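Local atomic coordinates of putative phosphomethylpyrimidine kinase (Bacteroides thetaiotaomicron, PDB entry 3MBH), a protein that binds pyridoxal and probably phosphorylates it with ATP, as a pyridoxal kinase of the ribokinase clan. Residues Leu171-Ser175 with Tyr199-Arg203. Numbering follows the deposited sequence.
Sequences LRLLS and YAYNR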
loop_
_atom_site.group_PDB
_atom_site.type_symbol
_atom_site.label_atom_id
_atom_site.label_comp_id
_atom_site.label_asym_id
_atom_site.label_seq_id
_atom_site.Cartn_x
_atom_site.Cartn_y
_atom_site.Cartn_z
ATOM N N LEU A 171 36.918 -13.391 5.402
ATOM C CA LEU A 171 35.753 -13.818 4.577
ATOM C C LEU A 171 36.150 -15.021 3.701
ATOM O O LEU A 171 35.466 -16.023 3.641
ATOM C CB LEU A 171 35.242 -12.650 3.731
ATOM C CG LEU A 171 34.437 -11.573 4.478
ATOM C CD1 LEU A 171 34.401 -10.374 3.613
ATOM C CD2 LEU A 171 32.974 -12.016 4.830
ATOM N N ARG A 172 37.283 -14.884 3.042
ATOM C CA ARG A 172 37.781 -15.929 2.184
ATOM C C ARG A 172 38.127 -17.218 2.967
ATOM O O ARG A 172 37.842 -18.314 2.481
ATOM C CB ARG A 172 38.970 -15.370 1.396
ATOM C CG ARG A 172 39.675 -16.343 0.517
ATOM C CD ARG A 172 38.727 -16.968 -0.462
ATOM N NE ARG A 172 39.456 -17.679 -1.496
ATOM C CZ ARG A 172 38.885 -18.177 -2.583
ATOM N NH1 ARG A 172 37.563 -18.082 -2.744
ATOM N NH2 ARG A 172 39.630 -18.800 -3.486
ATOM N N LEU A 173 38.721 -17.092 4.164
ATOM C CA LEU A 173 39.106 -18.268 4.976
ATOM C C LEU A 173 37.865 -19.038 5.385
ATOM O O LEU A 173 37.842 -20.258 5.332
ATOM C CB LEU A 173 39.830 -17.886 6.265
ATOM C CG LEU A 173 41.277 -17.447 6.251
ATOM C CD1 LEU A 173 41.685 -17.140 7.701
ATOM C CD2 LEU A 173 42.236 -18.504 5.633
ATOM N N LEU A 174 36.830 -18.310 5.801
ATOM C CA LEU A 174 35.573 -18.923 6.112
ATOM C C LEU A 174 34.890 -19.543 4.878
ATOM O O LEU A 174 34.323 -20.633 4.967
ATOM C CB LEU A 174 34.654 -17.934 6.851
ATOM C CG LEU A 174 34.976 -17.605 8.327
ATOM C CD1 LEU A 174 33.894 -16.624 8.820
ATOM C CD2 LEU A 174 35.067 -18.843 9.196
ATOM N N SER A 175 34.963 -18.888 3.717
ATOM C CA SER A 175 34.346 -19.469 2.508
ATOM C C SER A 175 35.072 -20.747 2.073
ATOM O O SER A 175 34.461 -21.689 1.600
ATOM C CB SER A 175 34.366 -18.504 1.359
ATOM O OG SER A 175 33.795 -19.119 0.227
ATOM N N TYR A 199 30.317 -6.810 6.331
ATOM C CA TYR A 199 31.185 -7.198 5.229
ATOM C C TYR A 199 30.645 -8.526 4.696
ATOM O O TYR A 199 30.030 -9.288 5.457
ATOM C CB TYR A 199 32.604 -7.365 5.708
ATOM C CG TYR A 199 33.319 -6.095 6.061
ATOM C CD1 TYR A 199 33.076 -5.427 7.272
ATOM C CD2 TYR A 199 34.298 -5.568 5.203
ATOM C CE1 TYR A 199 33.788 -4.244 7.580
ATOM C CE2 TYR A 199 35.010 -4.435 5.519
ATOM C CZ TYR A 199 34.741 -3.762 6.687
ATOM O OH TYR A 199 35.507 -2.638 6.963
ATOM N N ALA A 200 30.782 -8.765 3.385
ATOM C CA ALA A 200 30.292 -10.021 2.786
ATOM C C ALA A 200 31.152 -10.413 1.588
ATOM O O ALA A 200 31.820 -9.567 0.920
ATOM C CB ALA A 200 28.842 -9.894 2.353
ATOM N N TYR A 201 31.128 -11.706 1.322
ATOM C CA TYR A 201 31.838 -12.282 0.201
ATOM C C TYR A 201 30.932 -13.318 -0.482
ATOM O O TYR A 201 30.227 -14.055 0.160
ATOM C CB TYR A 201 33.149 -12.871 0.672
ATOM C CG TYR A 201 33.842 -13.657 -0.378
ATOM C CD1 TYR A 201 34.440 -13.021 -1.419
ATOM C CD2 TYR A 201 33.900 -15.047 -0.317
ATOM C CE1 TYR A 201 35.061 -13.717 -2.427
ATOM C CE2 TYR A 201 34.515 -15.767 -1.296
ATOM C CZ TYR A 201 35.116 -15.093 -2.344
ATOM O OH TYR A 201 35.754 -15.746 -3.334
ATOM N N ASN A 202 30.944 -13.329 -1.803
ATOM C CA ASN A 202 30.209 -14.313 -2.599
ATOM C C ASN A 202 31.265 -14.994 -3.442
ATOM O O ASN A 202 31.890 -14.370 -4.320
ATOM C CB ASN A 202 29.143 -13.633 -3.487
ATOM C CG ASN A 202 28.167 -14.607 -4.070
ATOM O OD1 ASN A 202 28.403 -15.809 -4.074
ATOM N ND2 ASN A 202 27.059 -14.109 -4.558
ATOM N N ARG A 203 31.472 -16.264 -3.191
ATOM C CA ARG A 203 32.479 -17.015 -3.947
ATOM C C ARG A 203 32.039 -17.063 -5.418
ATOM O O ARG A 203 32.852 -17.036 -6.313
ATOM C CB ARG A 203 32.632 -18.433 -3.369
ATOM C CG ARG A 203 33.819 -19.246 -3.990
ATOM C CD ARG A 203 34.036 -20.597 -3.261
ATOM N NE ARG A 203 32.789 -21.368 -3.136
ATOM C CZ ARG A 203 32.305 -21.933 -2.008
ATOM N NH1 ARG A 203 32.973 -21.864 -0.855
ATOM N NH2 ARG A 203 31.131 -22.597 -2.033
#
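Leu171 lays its CB against CB of Tyr201 at 3.7 Å, while its two methyls settle on the strand backbone: CD1 lies 3.8 Å from the carbonyl O of Ala200 and CD2 3.9 Å from Ala200 CA. Tyr201, with CG anti to its backbone N (chi1 171°), carries its ring past Ser175 to the Arg172 guanidinium. Ser175 sits at the CD2-CE2 edge of the ring, OG lying near its plane and 3.8 Å from CE2. In one of its two conformers, the Arg172 guanidinium stands almost perpendicular to the ring, planes 85° apart, and NH1 comes to 3.0 Å from Tyr201 OH at an angle too poor for a hydrogen bond. Helix 164-176 packs on one side of the mixed sheet of a ribokinase-like alpha/beta fold; Ala200 points away from it and touches Leu241 and Leu245 of helix 241-257. Bent at chi3 (51°), Arg203 brings NH1 to 3.1 Å from Ser175 OG. Second-shell bonds set the polar ends: Pro179 O holds Ser175 OG, Gly178 O takes Arg203 NH1, and Asn206 OD1 bonds Tyr201 OH. Leu171 also touches Val182 and Ile184 of strand 181-189, which pairs antiparallel with strand 195-202.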